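Local coordinates for protein AlyGC mutant - R241A (Glaciecola chathamensis S18K6, PDB 5GKQ) that belongs to polysaccharide lyase family 6 and, as an alginate lyase, probably cleaves alginate chains by beta-elimination, at residues A151-T156 with I187-H192; V247-F252 with I272-L277; H168-P173 with F206-G211. All coordinates share one frame; numbering follows the deposited sequence.

Interaction 1 of 3, residues A151-T156 with I187-H192. With BEM (beta-D-mannopyranuronic acid), chain C; BEM (beta-D-mannopyranuronic acid), chain B.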
loop_
_atom_site.group_PDB
_atom_site.type_symbol
_atom_site.label_atom_id
_atom_site.label_comp_id
_atom_site.label_asym_id
_atom_site.label_seq_id
_atom_site.Cartn_x
_atom_site.Cartn_y
_atom_site.Cartn_z
ATOM N N ALA A 151 15.623 25.232 8.485
ATOM C CA ALA A 151 15.052 26.056 9.539
ATOM C C ALA A 151 16.150 26.679 10.386
ATOM O O ALA A 151 17.290 26.205 10.422
ATOM C CB ALA A 151 14.137 25.254 10.450
ATOM N N VAL A 152 15.785 27.743 11.090
ATOM C CA VAL A 152 16.632 28.367 12.096
ATOM C C VAL A 152 15.936 28.203 13.439
ATOM O O VAL A 152 14.876 28.788 13.668
ATOM C CB VAL A 152 16.884 29.844 11.798
ATOM C CG1 VAL A 152 17.520 30.515 13.007
ATOM C CG2 VAL A 152 17.750 29.989 10.558
ATOM N N ARG A 153 16.521 27.422 14.330
ATOM C CA ARG A 153 15.875 27.151 15.599
ATOM C C ARG A 153 16.278 28.179 16.642
ATOM O O ARG A 153 17.373 28.735 16.598
ATOM C CB ARG A 153 16.197 25.735 16.060
ATOM C CG ARG A 153 15.339 24.708 15.321
ATOM C CD ARG A 153 15.092 23.497 16.162
ATOM N NE ARG A 153 13.996 22.689 15.670
ATOM C CZ ARG A 153 12.730 22.847 16.041
ATOM N NH1 ARG A 153 12.404 23.799 16.909
ATOM N NH2 ARG A 153 11.788 22.057 15.539
ATOM N N LEU A 154 15.346 28.474 17.549
ATOM C CA LEU A 154 15.571 29.354 18.691
ATOM C C LEU A 154 15.236 28.634 19.988
ATOM O O LEU A 154 14.732 29.249 20.929
ATOM C CB LEU A 154 14.755 30.638 18.573
ATOM C CG LEU A 154 14.707 31.263 17.189
ATOM C CD1 LEU A 154 13.597 32.279 17.125
ATOM C CD2 LEU A 154 16.023 31.910 16.848
ATOM N N THR A 155 15.498 27.322 20.029
ATOM C CA THR A 155 15.109 26.485 21.158
ATOM C C THR A 155 15.600 27.065 22.474
ATOM O O THR A 155 14.925 26.927 23.502
ATOM C CB THR A 155 15.650 25.062 20.969
ATOM O OG1 THR A 155 15.115 24.479 19.799
ATOM C CG2 THR A 155 15.314 24.181 22.169
ATOM N N THR A 156 16.748 27.739 22.448
ATOM C CA THR A 156 17.386 28.314 23.615
ATOM C C THR A 156 17.768 29.756 23.320
ATOM O O THR A 156 17.836 30.173 22.164
ATOM C CB THR A 156 18.645 27.528 23.984
ATOM O OG1 THR A 156 19.526 27.505 22.849
ATOM C CG2 THR A 156 18.274 26.108 24.367
ATOM N N ILE A 187 12.096 30.336 9.855
ATOM C CA ILE A 187 12.960 31.094 10.753
ATOM C C ILE A 187 12.224 31.265 12.078
ATOM O O ILE A 187 11.585 32.286 12.334
ATOM C CB ILE A 187 13.354 32.444 10.160
ATOM C CG1 ILE A 187 13.883 32.252 8.756
ATOM C CG2 ILE A 187 14.423 33.110 11.023
ATOM C CD1 ILE A 187 13.970 33.536 8.014
ATOM N N GLY A 188 12.343 30.277 12.955
ATOM C CA GLY A 188 11.711 30.280 14.259
ATOM C C GLY A 188 10.519 29.338 14.301
ATOM O O GLY A 188 10.235 28.606 13.355
ATOM N N THR A 189 9.823 29.373 15.432
ATOM C CA THR A 189 8.561 28.673 15.617
ATOM C C THR A 189 7.589 29.607 16.339
ATOM O O THR A 189 7.931 30.732 16.714
ATOM C CB THR A 189 8.751 27.367 16.390
ATOM O OG1 THR A 189 9.674 27.580 17.451
ATOM C CG2 THR A 189 9.301 26.312 15.509
ATOM N N SER A 190 6.352 29.151 16.525
ATOM C CA SER A 190 5.356 30.031 17.123
ATOM C C SER A 190 5.733 30.360 18.558
ATOM O O SER A 190 5.795 31.534 18.946
ATOM C CB SER A 190 3.970 29.404 17.046
ATOM O OG SER A 190 3.943 28.140 17.667
ATOM N N HIS A 191 6.046 29.338 19.358
ATOM C CA HIS A 191 6.330 29.548 20.776
ATOM C C HIS A 191 7.510 30.487 20.982
ATOM O O HIS A 191 7.515 31.263 21.935
ATOM C CB HIS A 191 6.591 28.198 21.464
ATOM C CG HIS A 191 6.979 28.316 22.888
ATOM N ND1 HIS A 191 7.674 27.331 23.562
ATOM C CD2 HIS A 191 6.762 29.291 23.798
ATOM C CE1 HIS A 191 7.896 27.665 24.821
ATOM N NE2 HIS A 191 7.349 28.866 24.987
ATOM N N HIS A 192 8.484 30.482 20.073
ATOM C CA HIS A 192 9.659 31.325 20.215
ATOM C C HIS A 192 9.574 32.587 19.381
ATOM O O HIS A 192 10.536 33.362 19.348
ATOM C CB HIS A 192 10.907 30.530 19.862
ATOM C CG HIS A 192 11.178 29.408 20.810
ATOM N ND1 HIS A 192 11.599 29.618 22.104
ATOM C CD2 HIS A 192 11.056 28.068 20.669
ATOM C CE1 HIS A 192 11.732 28.457 22.716
ATOM N NE2 HIS A 192 11.409 27.499 21.868
HETATM C C1 BEM C . 9.014 20.698 17.456
HETATM C C2 BEM C . 7.985 21.725 17.887
HETATM O O2 BEM C . 8.591 23.006 17.961
HETATM C C3 BEM C . 6.812 21.725 16.916
HETATM O O3 BEM C . 5.970 22.857 17.056
HETATM C C4 BEM C . 7.250 21.764 15.484
HETATM O O4 BEM C . 6.084 21.411 14.760
HETATM C C5 BEM C . 8.296 20.701 15.245
HETATM O O5 BEM C . 9.395 20.952 16.110
HETATM C C6 BEM C . 8.564 20.686 13.770
HETATM O O6B BEM C . 9.697 20.913 13.291
HETATM O O6A BEM C . 7.550 20.580 13.057
HETATM O O1 BEM C . 10.119 20.764 18.355
HETATM C C1 BEM B . 5.728 22.445 13.863
HETATM C C2 BEM B . 4.406 22.075 13.240
HETATM O O2 BEM B . 3.404 21.856 14.225
HETATM C C3 BEM B . 3.974 23.199 12.340
HETATM O O3 BEM B . 2.702 22.889 11.812
HETATM C C4 BEM B . 3.880 24.475 13.118
HETATM O O4 BEM B . 3.292 25.455 12.269
HETATM C C5 BEM B . 5.295 24.764 13.596
HETATM O O5 BEM B . 5.654 23.717 14.479
HETATM C C6 BEM B . 5.323 26.019 14.376
HETATM O O6B BEM B . 5.041 25.936 15.566
HETATM O O6A BEM B . 5.051 27.042 13.759
HETATM O O HOH W 1 12.332 27.434 16.886
#
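One water molecule is gripped from both sides of the contact: Thr-189 OG1 lies 2.7 Å from water 1, and Leu-154 N donates to the same water over 3.3 Å. The threonine hydroxyl reaches it because chi1 (41°) places OG1 between the backbone N and the carbonyl carbon, leaving CG2 on the sugar side. Leu-154 O sits over the centre of one face of the His-192 ring, 3.4 Å above its plane, while Thr-189 OG1 lies at the edge of that ring. Leu-154 also packs its CD1 4.0 Å from Gly-188 CA. The two strands, 150-152 and 185-188, are successive parallel rungs of a right-handed beta-helix, the fold of the pectate lyase-like clan; Val-152 pairs with Ile-187, and a weak bond runs from Gly-188 N to Val-152 O (3.0 Å). Past the strands, one side chain from each segment reaches the bound glycan. Arg-153, extended from CG to NE, delivers NH2 to O5 of the mannuronate in chain C at 2.7 Å, with the sugar at the guanidinium edge. From the other segment, Ser-190 OG donates to carboxylate oxygen O6B of the mannuronate in chain B over 3.2 Å. Arg-186 lies beside Arg-153 in this pocket, a basic pairing suited to an anionic uronate chain, and Lys-219 NZ is also hydrogen-bonded to the glycan.

Interaction 2 of 3, residues V247-F252 with I272-L277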
loop_
_atom_site.group_PDB
_atom_site.type_symbol
_atom_site.label_atom_id
_atom_site.label_comp_id
_atom_site.label_asym_id
_atom_site.label_seq_id
_atom_site.Cartn_x
_atom_site.Cartn_y
_atom_site.Cartn_z
ATOM N N VAL A 247 11.087 42.994 4.715
ATOM C CA VAL A 247 11.030 42.240 3.470
ATOM C C VAL A 247 11.253 43.244 2.352
ATOM O O VAL A 247 10.374 44.072 2.088
ATOM C CB VAL A 247 9.683 41.529 3.313
ATOM C CG1 VAL A 247 9.570 40.887 1.973
ATOM C CG2 VAL A 247 9.496 40.524 4.432
ATOM N N GLU A 248 12.434 43.205 1.712
ATOM C CA GLU A 248 12.803 44.258 0.766
ATOM C C GLU A 248 13.625 43.720 -0.397
ATOM O O GLU A 248 14.249 42.674 -0.307
ATOM C CB GLU A 248 13.576 45.399 1.436
ATOM C CG GLU A 248 14.892 45.002 2.072
ATOM C CD GLU A 248 15.722 46.195 2.514
ATOM O OE1 GLU A 248 16.753 45.983 3.160
ATOM O OE2 GLU A 248 15.354 47.345 2.220
ATOM N N ASN A 249 13.582 44.465 -1.500
ATOM C CA ASN A 249 14.318 44.204 -2.743
ATOM C C ASN A 249 14.124 42.792 -3.289
ATOM O O ASN A 249 14.950 42.296 -4.044
ATOM C CB ASN A 249 15.801 44.504 -2.568
ATOM C CG ASN A 249 16.052 45.789 -1.814
ATOM O OD1 ASN A 249 15.312 46.757 -1.957
ATOM N ND2 ASN A 249 17.092 45.803 -1.001
ATOM N N ASN A 250 13.018 42.144 -2.965
ATOM C CA ASN A 250 12.750 40.817 -3.487
ATOM C C ASN A 250 12.033 40.872 -4.827
ATOM O O ASN A 250 11.331 41.835 -5.140
ATOM C CB ASN A 250 11.920 40.044 -2.489
ATOM C CG ASN A 250 12.677 39.776 -1.230
ATOM O OD1 ASN A 250 13.573 38.935 -1.207
ATOM N ND2 ASN A 250 12.337 40.490 -0.174
ATOM N N VAL A 251 12.206 39.811 -5.616
ATOM C CA VAL A 251 11.657 39.717 -6.962
ATOM C C VAL A 251 10.898 38.408 -7.089
ATOM O O VAL A 251 11.448 37.342 -6.797
ATOM C CB VAL A 251 12.745 39.793 -8.043
ATOM C CG1 VAL A 251 12.135 39.532 -9.394
ATOM C CG2 VAL A 251 13.422 41.150 -8.035
ATOM N N PHE A 252 9.640 38.488 -7.537
ATOM C CA PHE A 252 8.787 37.320 -7.751
ATOM C C PHE A 252 8.436 37.259 -9.231
ATOM O O PHE A 252 7.758 38.150 -9.749
ATOM C CB PHE A 252 7.523 37.386 -6.900
ATOM C CG PHE A 252 7.764 37.388 -5.403
ATOM C CD1 PHE A 252 8.249 38.509 -4.761
ATOM C CD2 PHE A 252 7.447 36.287 -4.637
ATOM C CE1 PHE A 252 8.429 38.519 -3.399
ATOM C CE2 PHE A 252 7.633 36.297 -3.280
ATOM C CZ PHE A 252 8.124 37.410 -2.662
ATOM N N ILE A 272 7.641 46.316 4.160
ATOM C CA ILE A 272 7.604 45.625 2.879
ATOM C C ILE A 272 7.923 46.694 1.846
ATOM O O ILE A 272 7.054 47.495 1.483
ATOM C CB ILE A 272 6.247 44.950 2.611
ATOM C CG1 ILE A 272 6.088 43.656 3.413
ATOM C CG2 ILE A 272 6.109 44.555 1.160
ATOM C CD1 ILE A 272 5.812 43.847 4.841
ATOM N N ARG A 273 9.174 46.747 1.387
ATOM C CA ARG A 273 9.580 47.843 0.524
ATOM C C ARG A 273 10.404 47.362 -0.657
ATOM O O ARG A 273 11.171 46.413 -0.553
ATOM C CB ARG A 273 10.375 48.915 1.278
ATOM C CG ARG A 273 11.685 48.478 1.832
ATOM C CD ARG A 273 12.567 49.685 2.149
ATOM N NE ARG A 273 11.976 50.559 3.152
ATOM C CZ ARG A 273 12.384 50.648 4.415
ATOM N NH1 ARG A 273 13.403 49.915 4.843
ATOM N NH2 ARG A 273 11.755 51.478 5.245
ATOM N N ASN A 274 10.201 48.028 -1.786
ATOM C CA ASN A 274 11.026 47.896 -2.976
ATOM C C ASN A 274 11.023 46.474 -3.523
ATOM O O ASN A 274 11.996 46.042 -4.140
ATOM C CB ASN A 274 12.448 48.386 -2.688
ATOM C CG ASN A 274 13.193 48.789 -3.935
ATOM O OD1 ASN A 274 12.869 49.772 -4.593
ATOM N ND2 ASN A 274 14.195 48.014 -4.275
ATOM N N ASN A 275 9.925 45.738 -3.332
ATOM C CA ASN A 275 9.790 44.403 -3.905
ATOM C C ASN A 275 9.101 44.479 -5.253
ATOM O O ASN A 275 8.206 45.297 -5.450
ATOM C CB ASN A 275 8.982 43.488 -2.999
ATOM C CG ASN A 275 9.486 43.488 -1.595
ATOM O OD1 ASN A 275 10.397 42.747 -1.250
ATOM N ND2 ASN A 275 8.899 44.335 -0.771
ATOM N N TYR A 276 9.512 43.608 -6.169
ATOM C CA TYR A 276 8.931 43.512 -7.500
ATOM C C TYR A 276 8.156 42.201 -7.640
ATOM O O TYR A 276 8.740 41.120 -7.580
ATOM C CB TYR A 276 10.025 43.611 -8.555
ATOM C CG TYR A 276 9.523 43.569 -9.982
ATOM C CD1 TYR A 276 9.279 42.364 -10.618
ATOM C CD2 TYR A 276 9.320 44.732 -10.701
ATOM C CE1 TYR A 276 8.831 42.321 -11.916
ATOM C CE2 TYR A 276 8.865 44.695 -12.007
ATOM C CZ TYR A 276 8.622 43.484 -12.609
ATOM O OH TYR A 276 8.172 43.434 -13.907
ATOM N N LEU A 277 6.850 42.288 -7.866
ATOM C CA LEU A 277 6.011 41.104 -8.022
ATOM C C LEU A 277 5.376 41.149 -9.402
ATOM O O LEU A 277 4.902 42.201 -9.825
ATOM C CB LEU A 277 4.949 41.024 -6.921
ATOM C CG LEU A 277 5.506 40.892 -5.483
ATOM C CD1 LEU A 277 5.952 42.215 -4.924
ATOM C CD2 LEU A 277 4.511 40.283 -4.559
#
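Asn-250 and Asn-275 point the same way, their amides nearly coplanar and hydrogen-bonded edge to edge, the in-register asparagines found at turns of parallel beta-helices. Asn-275 OD1 accepts twice, from Asn-250 ND2 (3.2 Å, nearly along the C=O axis) and from Asn-250 N, tilted 33° from the carbonyl plane. Its ND2 donates to Val-247 O at 3.2 Å, from above that carbonyl plane, and also to Asn-314 on the next rung; Asn-250 OD1 accepts from Asn-228 N. Arg-273 N shares Val-247 O as acceptor. Past the turn the strands resume: Tyr-276 N reaches Asn-250 O over 2.7 Å, and Phe-252 N reaches Tyr-276 O over 2.8 Å. Asn-249 and Asn-274 both take left-handed backbone angles; Asn-274 ND2 bonds to Asn-249 OD1 at 2.9 Å, the amides almost perpendicular, and Asn-274 OD1 accepts from Ser-411 N. Glu-248 CB lies 3.6 Å from Arg-273 CG, but the Glu-248 salt bridge goes to Arg-226. Leu-277 CG lies 3.7 Å from Phe-252 CD1, and Val-247 meets Ile-272 on the same side. Strands 224-231 and 310-317 flank the pair as its neighbours in the parallel run; Phe-252 stacks on Phe-230, and strands 236-241 and 263-265 close over Val-247, Ile-272 and Phe-252.

Interaction 3 of 3, residues H168-P173 with F206-G211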
loop_
_atom_site.group_PDB
_atom_site.type_symbol
_atom_site.label_atom_id
_atom_site.label_comp_id
_atom_site.label_asym_id
_atom_site.label_seq_id
_atom_site.Cartn_x
_atom_site.Cartn_y
_atom_site.Cartn_z
ATOM N N HIS A 168 23.140 33.470 -1.157
ATOM C CA HIS A 168 23.632 32.889 -2.413
ATOM C C HIS A 168 23.334 31.397 -2.543
ATOM O O HIS A 168 24.079 30.674 -3.208
ATOM C CB HIS A 168 25.136 33.115 -2.605
ATOM C CG HIS A 168 25.510 34.534 -2.905
ATOM N ND1 HIS A 168 25.822 35.447 -1.919
ATOM C CD2 HIS A 168 25.656 35.187 -4.079
ATOM C CE1 HIS A 168 26.122 36.606 -2.474
ATOM N NE2 HIS A 168 26.027 36.476 -3.785
ATOM N N ASN A 169 22.256 30.914 -1.926
ATOM C CA ASN A 169 21.905 29.506 -2.030
ATOM C C ASN A 169 20.927 29.275 -3.173
ATOM O O ASN A 169 20.020 30.081 -3.404
ATOM C CB ASN A 169 21.275 28.999 -0.747
ATOM C CG ASN A 169 22.184 29.096 0.424
ATOM O OD1 ASN A 169 23.039 28.255 0.629
ATOM N ND2 ASN A 169 22.003 30.134 1.215
ATOM N N TYR A 170 21.111 28.163 -3.880
ATOM C CA TYR A 170 20.102 27.640 -4.789
ATOM C C TYR A 170 19.159 26.757 -3.980
ATOM O O TYR A 170 19.528 25.658 -3.558
ATOM C CB TYR A 170 20.741 26.868 -5.936
ATOM C CG TYR A 170 19.791 26.322 -6.988
ATOM C CD1 TYR A 170 18.989 27.166 -7.748
ATOM C CD2 TYR A 170 19.726 24.964 -7.249
ATOM C CE1 TYR A 170 18.157 26.669 -8.723
ATOM C CE2 TYR A 170 18.903 24.469 -8.202
ATOM C CZ TYR A 170 18.115 25.322 -8.936
ATOM O OH TYR A 170 17.289 24.806 -9.899
ATOM N N PHE A 171 17.957 27.264 -3.725
ATOM C CA PHE A 171 16.854 26.465 -3.202
ATOM C C PHE A 171 16.085 26.005 -4.427
ATOM O O PHE A 171 15.243 26.729 -4.950
ATOM C CB PHE A 171 15.977 27.270 -2.249
ATOM C CG PHE A 171 16.663 27.670 -0.971
ATOM C CD1 PHE A 171 16.853 26.756 0.054
ATOM C CD2 PHE A 171 17.104 28.963 -0.783
ATOM C CE1 PHE A 171 17.479 27.122 1.230
ATOM C CE2 PHE A 171 17.721 29.331 0.387
ATOM C CZ PHE A 171 17.909 28.407 1.393
ATOM N N GLY A 172 16.392 24.810 -4.901
ATOM C CA GLY A 172 15.868 24.341 -6.158
ATOM C C GLY A 172 14.524 23.670 -6.029
ATOM O O GLY A 172 13.941 23.584 -4.946
ATOM N N PRO A 173 14.019 23.183 -7.151
ATOM C CA PRO A 173 12.677 22.596 -7.206
ATOM C C PRO A 173 12.321 21.655 -6.070
ATOM O O PRO A 173 12.951 20.616 -5.884
ATOM C CB PRO A 173 12.702 21.842 -8.535
ATOM C CG PRO A 173 13.602 22.633 -9.369
ATOM C CD PRO A 173 14.681 23.145 -8.460
ATOM N N PHE A 206 15.029 30.908 -5.240
ATOM C CA PHE A 206 14.021 29.883 -5.004
ATOM C C PHE A 206 13.408 29.538 -6.351
ATOM O O PHE A 206 12.715 30.356 -6.955
ATOM C CB PHE A 206 12.958 30.368 -4.019
ATOM C CG PHE A 206 13.502 30.766 -2.683
ATOM C CD1 PHE A 206 14.101 31.997 -2.503
ATOM C CD2 PHE A 206 13.412 29.926 -1.602
ATOM C CE1 PHE A 206 14.615 32.381 -1.258
ATOM C CE2 PHE A 206 13.914 30.315 -0.357
ATOM C CZ PHE A 206 14.512 31.545 -0.196
ATOM N N ASP A 207 13.674 28.344 -6.825
ATOM C CA ASP A 207 13.351 27.935 -8.184
ATOM C C ASP A 207 12.332 26.823 -8.059
ATOM O O ASP A 207 12.686 25.696 -7.723
ATOM C CB ASP A 207 14.607 27.479 -8.922
ATOM C CG ASP A 207 14.317 26.909 -10.287
ATOM O OD1 ASP A 207 13.341 27.326 -10.942
ATOM O OD2 ASP A 207 15.087 26.045 -10.724
ATOM N N ARG A 208 11.066 27.154 -8.307
ATOM C CA ARG A 208 9.980 26.187 -8.289
ATOM C C ARG A 208 9.892 25.473 -6.940
ATOM O O ARG A 208 9.793 24.247 -6.855
ATOM C CB ARG A 208 10.130 25.210 -9.459
ATOM C CG ARG A 208 9.885 25.878 -10.835
ATOM C CD ARG A 208 10.439 25.085 -11.996
ATOM N NE ARG A 208 11.894 25.108 -12.000
ATOM C CZ ARG A 208 12.657 24.541 -12.926
ATOM N NH1 ARG A 208 12.114 23.889 -13.943
ATOM N NH2 ARG A 208 13.972 24.629 -12.824
ATOM N N CYS A 209 9.907 26.256 -5.868
ATOM C CA CYS A 209 9.730 25.717 -4.521
ATOM C C CYS A 209 8.238 25.570 -4.257
ATOM O O CYS A 209 7.576 26.501 -3.791
ATOM C CB CYS A 209 10.412 26.611 -3.495
ATOM S SG CYS A 209 12.169 26.625 -3.735
ATOM N N ASN A 210 7.715 24.378 -4.541
ATOM C CA ASN A 210 6.284 24.137 -4.655
ATOM C C ASN A 210 5.756 23.243 -3.542
ATOM O O ASN A 210 4.747 22.560 -3.714
ATOM C CB ASN A 210 5.985 23.531 -6.019
ATOM C CG ASN A 210 6.321 24.463 -7.137
ATOM O OD1 ASN A 210 6.525 25.650 -6.908
ATOM N ND2 ASN A 210 6.359 23.947 -8.365
ATOM N N GLY A 211 6.418 23.247 -2.392
ATOM C CA GLY A 211 6.101 22.258 -1.379
ATOM C C GLY A 211 4.710 22.419 -0.805
ATOM O O GLY A 211 4.021 21.433 -0.551
#
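Tyr-170 and Asp-207 both carry CG opposite the backbone N (chi1 -177° and 174°), which swings the phenol across to the carboxylate. Tyr-170 OH donates to the anti lone pair of Asp-207 OD2 at 2.7 Å, while Arg-208 NH2 meets the same oxygen on its syn side at 2.8 Å. Arg-208 NE completes a side-on, two-nitrogen grip by bonding to OD1, arriving from above the carboxylate plane. Pro-173 lays CG over one guanidinium face, 4.0 Å from Arg-208 NE, and Gly-172 CA lies over the rim of one face of the Tyr-170 ring. Between the strands, Asp-207 N bonds to Phe-171 O at 2.9 Å, in a parallel pairing of Phe-171 with Phe-206 on neighbouring rungs of the beta-helix. These two phenylalanines point the same way into the core, their planes 12° apart but displaced, leaving little overlap; CD2 of Phe-171 comes 3.5 Å from CE2 of Phe-206. Phe-206 then stacks on Phe-230 of the following rung, and Cys-209 SG lies 3.3 Å from Phe-171 O and also packs on Phe-171 CB. Lys-429 makes a cation-pi contact with Tyr-170, and Glu-431 a salt bridge with Arg-208 NH1, so residues from farther along the chain join the outer side. With three donors on its two oxygens, the buried Asp-207 carboxylate is probably kept ionised and its rotation fixed.

Along the chain, interactions 1 and 3 interlock, their segments alternating as 151-156, 168-173, 187-192 and 206-211, and interaction 2 follows as 247-252 with 272-277. All three join parallel strands one turn apart in the same beta-helix. Interaction 1 belongs to the sheet holding strands 150-152 and 185-188; interactions 2 and 3 lie on another run of strands, which includes 200-207 and 246-253. The centre of interaction 1 lies about 24 Å from that of interaction 2 and about 22 Å from that of interaction 3; the centres of interactions 2 and 3 are about 17 Å apart. None touch. Phe-230 stacks with both Phe-206 and Phe-252, linking interactions 3 and 2 through the core, whereas interaction 1 faces the bound glycan.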